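PDB 4K70: UL37 from Suid herpesvirus 1, which probably helps control intracellular trafficking of virus particles as an inner tegument protein, the construct being its N-terminal half. Local coordinates for residues Ala7-Leu12 / Ala47-Leu52; Thr62-Val67 / Ser463-Ala468; Ala442-Leu447 / Ala468-Leu473. One frame throughout, in Å; residues are numbered along the deposited sequence.

The three contacts lie on the same side of the centre of this all-helical half of UL37, away from the metal sites. Helix 39-60 of interaction 1 is followed directly by helix 63-78 of interaction 2; the centres of the two contacts are about 16 Å apart and they do not touch. Interactions 2 and 3 share helix 464-481 and Ala468, with centres about 12 Å apart, and they meet where Val67 CG1 packs on Leu469 CD1 at 3.9 Å. Interaction 2 joins parts of the chain almost 400 residues apart, whereas interaction 3 pairs successive helices. Interactions 1 and 3 are about 22 Å apart, centre to centre.

Interaction 1. Residues Ala7-Leu12 / Ala47-Leu52; sequences ALVRAL and ARALRL
Arg48 NH2 has one grip to count, a long, weak ion pair to Glu13 OE1, which makes another such pair with Arg10 NE, while Arg10 NH1 has a third, equally long and weak, with Glu6. The two arginines come tip to tip: Arg10 NH2 sits 2.8 Å from Arg48 NH2, each near the plane of the other group and at its edge, with the planes only 19° apart. Both atoms are donors, so this is no bond but a close approach of like charges, which Glu13 probably offsets in part. Arg10 gets there by bending twice along its chain, since its CB starts out away from helix 39-60. Beneath these charged tips is ordinary helix packing in an all-helical bundle: the axes of segments 7-12 and 47-52 cross at 47° and pass 9.6 Å apart, and Leu8 and Ala49 both also rest on helix 63-78. The two methyls of Val9 take different partners. Val9 CG2 lies 3.8 Å from Ala49 CB, while CG1, anti to the backbone N, meets both Arg48 NH2 and Leu52 CD1. That same Leu52 methyl comes 3.7 Å from Val9 O. Leu12 and Leu52 run alongside in opposite senses, Leu12 CD1 stopping 3.9 Å from Leu52 CB.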
loop_
_atom_site.group_PDB
_atom_site.type_symbol
_atom_site.label_atom_id
_atom_site.label_comp_id
_atom_site.label_asym_id
_atom_site.label_seq_id
_atom_site.Cartn_x
_atom_site.Cartn_y
_atom_site.Cartn_z
ATOM N N ALA A 7 12.954 -23.616 19.208
ATOM C CA ALA A 7 12.991 -23.687 20.661
ATOM C C ALA A 7 12.053 -24.771 21.186
ATOM O O ALA A 7 12.399 -25.495 22.122
ATOM C CB ALA A 7 12.622 -22.340 21.264
ATOM N N LEU A 8 10.871 -24.881 20.582
ATOM C CA LEU A 8 9.897 -25.891 20.989
ATOM C C LEU A 8 10.414 -27.310 20.757
ATOM O O LEU A 8 10.384 -28.140 21.664
ATOM C CB LEU A 8 8.564 -25.699 20.265
ATOM C CG LEU A 8 7.535 -26.817 20.487
ATOM C CD1 LEU A 8 7.001 -26.801 21.912
ATOM C CD2 LEU A 8 6.389 -26.720 19.490
ATOM N N VAL A 9 10.879 -27.586 19.543
ATOM C CA VAL A 9 11.373 -28.913 19.209
ATOM C C VAL A 9 12.462 -29.329 20.182
ATOM O O VAL A 9 12.448 -30.445 20.704
ATOM C CB VAL A 9 11.934 -28.984 17.787
ATOM C CG1 VAL A 9 12.637 -30.314 17.581
ATOM C CG2 VAL A 9 10.826 -28.822 16.776
ATOM N N ARG A 10 13.399 -28.418 20.424
ATOM C CA ARG A 10 14.447 -28.631 21.411
ATOM C C ARG A 10 13.854 -28.969 22.775
ATOM O O ARG A 10 14.074 -30.059 23.303
ATOM C CB ARG A 10 15.333 -27.389 21.522
ATOM C CG ARG A 10 16.203 -27.138 20.299
ATOM C CD ARG A 10 17.050 -28.364 19.970
ATOM N NE ARG A 10 16.577 -29.068 18.779
ATOM C CZ ARG A 10 16.912 -28.727 17.537
ATOM N NH1 ARG A 10 17.711 -27.686 17.328
ATOM N NH2 ARG A 10 16.448 -29.418 16.503
ATOM N N ALA A 11 13.090 -28.029 23.328
ATOM C CA ALA A 11 12.481 -28.187 24.646
ATOM C C ALA A 11 11.734 -29.512 24.832
ATOM O O ALA A 11 11.861 -30.159 25.875
ATOM C CB ALA A 11 11.562 -27.008 24.946
ATOM N N LEU A 12 10.993 -29.927 23.825
ATOM C CA LEU A 12 10.248 -31.171 23.884
ATOM C C LEU A 12 11.160 -32.349 23.739
ATOM O O LEU A 12 10.770 -33.476 23.982
ATOM C CB LEU A 12 9.146 -31.232 22.845
ATOM C CG LEU A 12 7.961 -30.310 23.077
ATOM C CD1 LEU A 12 6.969 -30.423 21.946
ATOM C CD2 LEU A 12 7.309 -30.580 24.418
ATOM N N ALA A 47 7.506 -32.167 10.760
ATOM C CA ALA A 47 7.162 -33.548 11.098
ATOM C C ALA A 47 7.598 -33.899 12.520
ATOM O O ALA A 47 6.834 -34.500 13.282
ATOM C CB ALA A 47 7.759 -34.505 10.086
ATOM N N ARG A 48 8.816 -33.495 12.875
ATOM C CA ARG A 48 9.346 -33.678 14.224
ATOM C C ARG A 48 8.536 -32.885 15.240
ATOM O O ARG A 48 8.213 -33.388 16.313
ATOM C CB ARG A 48 10.813 -33.221 14.302
ATOM C CG ARG A 48 11.790 -33.989 13.414
ATOM C CD ARG A 48 13.087 -33.176 13.189
ATOM N NE ARG A 48 13.800 -32.917 14.443
ATOM C CZ ARG A 48 14.808 -32.055 14.581
ATOM N NH1 ARG A 48 15.237 -31.345 13.542
ATOM N NH2 ARG A 48 15.387 -31.898 15.765
ATOM N N ALA A 49 8.232 -31.629 14.924
ATOM C CA ALA A 49 7.443 -30.818 15.842
ATOM C C ALA A 49 6.066 -31.447 16.067
ATOM O O ALA A 49 5.618 -31.584 17.199
ATOM C CB ALA A 49 7.312 -29.380 15.344
ATOM N N LEU A 50 5.402 -31.844 14.989
ATOM C CA LEU A 50 4.075 -32.430 15.118
ATOM C C LEU A 50 4.127 -33.739 15.910
ATOM O O LEU A 50 3.288 -33.986 16.777
ATOM C CB LEU A 50 3.457 -32.685 13.743
ATOM C CG LEU A 50 2.074 -33.309 13.879
ATOM C CD1 LEU A 50 1.069 -32.250 14.374
ATOM C CD2 LEU A 50 1.635 -33.952 12.573
ATOM N N ARG A 51 5.113 -34.572 15.595
ATOM C CA ARG A 51 5.299 -35.850 16.278
ATOM C C ARG A 51 5.549 -35.667 17.768
ATOM O O ARG A 51 5.007 -36.399 18.584
ATOM C CB ARG A 51 6.449 -36.629 15.639
ATOM C CG ARG A 51 6.037 -37.417 14.430
ATOM C CD ARG A 51 5.350 -38.696 14.855
ATOM N NE ARG A 51 4.687 -39.366 13.743
ATOM C CZ ARG A 51 3.914 -40.434 13.891
ATOM N NH1 ARG A 51 3.726 -40.937 15.105
ATOM N NH2 ARG A 51 3.332 -41.000 12.838
ATOM N N LEU A 52 6.364 -34.681 18.116
ATOM C CA LEU A 52 6.670 -34.386 19.512
ATOM C C LEU A 52 5.466 -33.833 20.277
ATOM O O LEU A 52 5.294 -34.084 21.478
ATOM C CB LEU A 52 7.834 -33.391 19.590
ATOM C CG LEU A 52 9.214 -33.948 19.252
ATOM C CD1 LEU A 52 10.174 -32.806 19.003
ATOM C CD2 LEU A 52 9.707 -34.815 20.391
#

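Interaction 2. Residues Thr62-Val67 / Ser463-Ala468; sequences TCEAAV and SAAREA
This is a buried meeting of two helix N-termini, with a carboxylate from one reaching the first turn of the other, and it ties an early helix (63-78) to the last helix of the construct (464-481) within an all-helical bundle. Each helix has its own N-cap. Ser463 OG accepts from Arg466 N at 3.1 Å, and Thr62 OG1 accepts more weakly from Ala65 N. Ser463 OG is also hydrogen-bonded to Glu455, whose carboxylate pairs with Arg466 NE as well. Across the interface Glu64 is the key residue. Its chain folds at chi2 (64°), which swings the carboxylate onto the incoming helix start, and Glu64 OE2 takes the N-H of Ala465 N at 2.9 Å with its anti lone pair. The bond is bent, 137° at the hydrogen. A negative group at a helix N-terminus is well placed to be stabilised by the helix dipole, which would favour its charged form despite the burial. Gln24 and Leu28 of helix 20-32 also touch the Glu64 side chain. Alongside, Cys63 SG, anti to its backbone N, lies 3.8 Å from Ser463 CB. The methyl of Ala465 fits against the bend of the glutamate, its CB 3.8 Å from Glu64 CG.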
loop_
_atom_site.group_PDB
_atom_site.type_symbol
_atom_site.label_atom_id
_atom_site.label_comp_id
_atom_site.label_asym_id
_atom_site.label_seq_id
_atom_site.Cartn_x
_atom_site.Cartn_y
_atom_site.Cartn_z
ATOM N N THR A 62 -2.399 -33.914 28.565
ATOM C CA THR A 62 -2.722 -32.555 28.971
ATOM C C THR A 62 -3.425 -31.753 27.880
ATOM O O THR A 62 -3.331 -32.054 26.682
ATOM C CB THR A 62 -1.484 -31.779 29.420
ATOM O OG1 THR A 62 -0.611 -31.600 28.299
ATOM C CG2 THR A 62 -0.757 -32.530 30.525
ATOM N N CYS A 63 -4.123 -30.719 28.334
ATOM C CA CYS A 63 -4.917 -29.845 27.493
ATOM C C CYS A 63 -4.011 -28.980 26.617
ATOM O O CYS A 63 -4.309 -28.744 25.446
ATOM C CB CYS A 63 -5.799 -28.974 28.392
ATOM S SG CYS A 63 -6.768 -27.738 27.544
ATOM N N GLU A 64 -2.909 -28.513 27.199
ATOM C CA GLU A 64 -1.882 -27.770 26.470
ATOM C C GLU A 64 -1.348 -28.575 25.286
ATOM O O GLU A 64 -1.244 -28.062 24.172
ATOM C CB GLU A 64 -0.726 -27.389 27.403
ATOM C CG GLU A 64 -1.078 -26.326 28.445
ATOM C CD GLU A 64 -2.133 -26.796 29.442
ATOM O OE1 GLU A 64 -2.253 -28.020 29.644
ATOM O OE2 GLU A 64 -2.842 -25.945 30.020
ATOM N N ALA A 65 -1.018 -29.838 25.534
ATOM C CA ALA A 65 -0.520 -30.731 24.490
ATOM C C ALA A 65 -1.550 -30.965 23.394
ATOM O O ALA A 65 -1.203 -31.068 22.216
ATOM C CB ALA A 65 -0.083 -32.069 25.087
ATOM N N ALA A 66 -2.816 -31.066 23.789
ATOM C CA ALA A 66 -3.890 -31.309 22.840
ATOM C C ALA A 66 -4.002 -30.115 21.900
ATOM O O ALA A 66 -4.032 -30.271 20.674
ATOM C CB ALA A 66 -5.200 -31.525 23.576
ATOM N N VAL A 67 -4.065 -28.931 22.497
ATOM C CA VAL A 67 -4.162 -27.667 21.766
ATOM C C VAL A 67 -2.975 -27.455 20.832
ATOM O O VAL A 67 -3.145 -27.121 19.649
ATOM C CB VAL A 67 -4.261 -26.474 22.739
ATOM C CG1 VAL A 67 -4.077 -25.144 22.001
ATOM C CG2 VAL A 67 -5.594 -26.505 23.475
ATOM N N SER A 463 -7.909 -23.557 31.617
ATOM C CA SER A 463 -6.601 -24.141 31.398
ATOM C C SER A 463 -5.520 -23.076 31.412
ATOM O O SER A 463 -5.794 -21.894 31.213
ATOM C CB SER A 463 -6.579 -24.905 30.070
ATOM O OG SER A 463 -6.973 -24.073 28.992
ATOM N N ALA A 464 -4.292 -23.501 31.676
ATOM C CA ALA A 464 -3.137 -22.624 31.554
ATOM C C ALA A 464 -2.965 -22.253 30.085
ATOM O O ALA A 464 -2.494 -21.166 29.758
ATOM C CB ALA A 464 -1.891 -23.320 32.073
ATOM N N ALA A 465 -3.354 -23.176 29.209
ATOM C CA ALA A 465 -3.329 -22.952 27.772
ATOM C C ALA A 465 -4.141 -21.713 27.422
ATOM O O ALA A 465 -3.678 -20.847 26.690
ATOM C CB ALA A 465 -3.870 -24.168 27.041
ATOM N N ARG A 466 -5.350 -21.635 27.967
ATOM C CA ARG A 466 -6.214 -20.480 27.768
ATOM C C ARG A 466 -5.540 -19.177 28.196
ATOM O O ARG A 466 -5.649 -18.158 27.520
ATOM C CB ARG A 466 -7.529 -20.661 28.526
ATOM C CG ARG A 466 -8.442 -19.451 28.452
ATOM C CD ARG A 466 -9.823 -19.774 28.992
ATOM N NE ARG A 466 -10.486 -20.825 28.223
ATOM C CZ ARG A 466 -11.402 -20.605 27.284
ATOM N NH1 ARG A 466 -11.779 -19.367 26.994
ATOM N NH2 ARG A 466 -11.954 -21.624 26.642
ATOM N N GLU A 467 -4.838 -19.212 29.318
ATOM C CA GLU A 467 -4.262 -17.992 29.861
ATOM C C GLU A 467 -3.033 -17.558 29.074
ATOM O O GLU A 467 -2.814 -16.363 28.856
ATOM C CB GLU A 467 -3.908 -18.183 31.330
ATOM C CG GLU A 467 -3.809 -16.882 32.096
ATOM C CD GLU A 467 -3.280 -17.073 33.503
ATOM O OE1 GLU A 467 -3.611 -18.103 34.142
ATOM O OE2 GLU A 467 -2.527 -16.189 33.967
ATOM N N ALA A 468 -2.228 -18.530 28.650
ATOM C CA ALA A 468 -1.041 -18.241 27.845
ATOM C C ALA A 468 -1.424 -17.645 26.487
ATOM O O ALA A 468 -0.923 -16.594 26.098
ATOM C CB ALA A 468 -0.213 -19.493 27.658
#

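Interaction 3. Residues Ala442-Leu447 / Ala468-Leu473; sequences AARAAL and ALNTWL
Arg444 leaves its helix with CG anti to the backbone N and stays extended as far as NE; only at chi4, -86°, does the chain turn, which swings the guanidinium out of the line of its stem. The CB of Asn470 points neither at helix 438-458 nor away from it, but chi1 (-88°) together with chi2 brings OD1 toward the arginine. The amide and guanidinium planes come out nearly parallel. Arg444 NE gives Asn470 OD1 a weak hydrogen bond of 3.4 Å, strongly bent, with the oxygen meeting the guanidinium obliquely. Arg444 NE also reaches a water, again weakly at 3.4 Å, and that water donates a much shorter bond of 2.6 Å to Asn470 O. One N-H is thus shared between two weak bonds, while the water links the arginine to the backbone of the opposing helix.

Helices 438-458 and 464-481 form an antiparallel helical hairpin, their segments running at 169° with the axes 11.2 Å apart. That spacing is wide enough to be filled by leucines and the arginine stem rather than by close backbone contact. Leu473 CD1 packs against the aliphatic stem of Arg444, 3.5 Å from Arg444 CG, so the polar groups sit directly beside apolar packing. Leu447 has CG anti to its backbone N, and CD2 of Leu447 touches two leucines one turn apart: 4.0 Å to Leu473 CD1 and 4.1 Å to Leu469 CD2, the latter chain crossing it at about a right angle. Other helices cover this layer. Leu469 also rests on Phe31 of helix 20-32 and on Val67, and Leu473 rests on Trp78, whose ring is met edge-to-face by that of Trp472.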
loop_
_atom_site.group_PDB
_atom_site.type_symbol
_atom_site.label_atom_id
_atom_site.label_comp_id
_atom_site.label_asym_id
_atom_site.label_seq_id
_atom_site.Cartn_x
_atom_site.Cartn_y
_atom_site.Cartn_z
ATOM N N ALA A 442 -12.027 -12.005 15.690
ATOM C CA ALA A 442 -12.563 -13.249 15.136
ATOM C C ALA A 442 -11.551 -14.402 15.208
ATOM O O ALA A 442 -11.914 -15.558 15.474
ATOM C CB ALA A 442 -13.000 -13.033 13.693
ATOM N N ALA A 443 -10.281 -14.088 14.959
ATOM C CA ALA A 443 -9.233 -15.100 14.967
ATOM C C ALA A 443 -9.083 -15.641 16.382
ATOM O O ALA A 443 -9.046 -16.856 16.587
ATOM C CB ALA A 443 -7.910 -14.503 14.472
ATOM N N ARG A 444 -9.018 -14.730 17.353
ATOM C CA ARG A 444 -8.965 -15.101 18.766
ATOM C C ARG A 444 -10.167 -15.955 19.161
ATOM O O ARG A 444 -10.014 -16.976 19.837
ATOM C CB ARG A 444 -8.888 -13.847 19.647
ATOM C CG ARG A 444 -8.971 -14.114 21.148
ATOM C CD ARG A 444 -9.054 -12.815 21.942
ATOM N NE ARG A 444 -9.305 -13.075 23.358
ATOM C CZ ARG A 444 -10.517 -13.245 23.881
ATOM N NH1 ARG A 444 -11.591 -13.169 23.105
ATOM N NH2 ARG A 444 -10.655 -13.493 25.177
ATOM N N ALA A 445 -11.361 -15.552 18.730
ATOM C CA ALA A 445 -12.563 -16.348 18.992
ATOM C C ALA A 445 -12.416 -17.780 18.467
ATOM O O ALA A 445 -12.812 -18.735 19.132
ATOM C CB ALA A 445 -13.781 -15.690 18.387
ATOM N N ALA A 446 -11.846 -17.920 17.274
ATOM C CA ALA A 446 -11.614 -19.232 16.681
ATOM C C ALA A 446 -10.634 -20.073 17.501
ATOM O O ALA A 446 -10.885 -21.253 17.746
ATOM C CB ALA A 446 -11.130 -19.091 15.249
ATOM N N LEU A 447 -9.524 -19.468 17.917
ATOM C CA LEU A 447 -8.522 -20.168 18.721
ATOM C C LEU A 447 -9.093 -20.616 20.065
ATOM O O LEU A 447 -8.857 -21.740 20.500
ATOM C CB LEU A 447 -7.284 -19.299 18.942
ATOM C CG LEU A 447 -6.078 -19.941 19.645
ATOM C CD1 LEU A 447 -5.753 -21.301 19.067
ATOM C CD2 LEU A 447 -4.862 -19.038 19.561
ATOM N N ALA A 468 -2.228 -18.530 28.650
ATOM C CA ALA A 468 -1.041 -18.241 27.845
ATOM C C ALA A 468 -1.424 -17.645 26.487
ATOM O O ALA A 468 -0.923 -16.594 26.098
ATOM C CB ALA A 468 -0.213 -19.493 27.658
ATOM N N LEU A 469 -2.320 -18.325 25.778
ATOM C CA LEU A 469 -2.755 -17.885 24.456
ATOM C C LEU A 469 -3.446 -16.519 24.487
ATOM O O LEU A 469 -3.202 -15.679 23.615
ATOM C CB LEU A 469 -3.638 -18.956 23.801
ATOM C CG LEU A 469 -2.847 -20.209 23.404
ATOM C CD1 LEU A 469 -3.751 -21.393 23.033
ATOM C CD2 LEU A 469 -1.881 -19.880 22.262
ATOM N N ASN A 470 -4.296 -16.296 25.493
ATOM C CA ASN A 470 -4.922 -14.983 25.713
ATOM C C ASN A 470 -3.894 -13.882 25.923
ATOM O O ASN A 470 -4.046 -12.771 25.418
ATOM C CB ASN A 470 -5.861 -15.013 26.926
ATOM C CG ASN A 470 -7.267 -15.432 26.564
ATOM O OD1 ASN A 470 -7.718 -15.206 25.442
ATOM N ND2 ASN A 470 -7.975 -16.038 27.516
ATOM N N THR A 471 -2.856 -14.196 26.687
ATOM C CA THR A 471 -1.786 -13.247 26.951
ATOM C C THR A 471 -1.032 -12.915 25.668
ATOM O O THR A 471 -0.686 -11.759 25.413
ATOM C CB THR A 471 -0.807 -13.809 27.996
ATOM O OG1 THR A 471 -1.497 -13.979 29.241
ATOM C CG2 THR A 471 0.381 -12.875 28.192
ATOM N N TRP A 472 -0.786 -13.937 24.859
ATOM C CA TRP A 472 -0.099 -13.755 23.591
ATOM C C TRP A 472 -0.914 -12.908 22.615
ATOM O O TRP A 472 -0.408 -11.958 22.023
ATOM C CB TRP A 472 0.193 -15.114 22.971
ATOM C CG TRP A 472 0.914 -15.010 21.685
ATOM C CD1 TRP A 472 2.159 -14.490 21.482
ATOM C CD2 TRP A 472 0.443 -15.444 20.406
ATOM N NE1 TRP A 472 2.491 -14.568 20.150
ATOM C CE2 TRP A 472 1.458 -15.151 19.469
ATOM C CE3 TRP A 472 -0.733 -16.053 19.964
ATOM C CZ2 TRP A 472 1.328 -15.447 18.116
ATOM C CZ3 TRP A 472 -0.857 -16.350 18.622
ATOM C CH2 TRP A 472 0.168 -16.043 17.711
ATOM N N LEU A 473 -2.183 -13.261 22.454
ATOM C CA LEU A 473 -3.047 -12.594 21.491
ATOM C C LEU A 473 -3.324 -11.150 21.878
ATOM O O LEU A 473 -3.508 -10.291 21.012
ATOM C CB LEU A 473 -4.371 -13.338 21.373
ATOM C CG LEU A 473 -4.341 -14.747 20.790
ATOM C CD1 LEU A 473 -5.705 -15.399 20.953
ATOM C CD2 LEU A 473 -3.946 -14.687 19.330
HETATM O O HOH W 1 -6.376 -11.980 24.602
#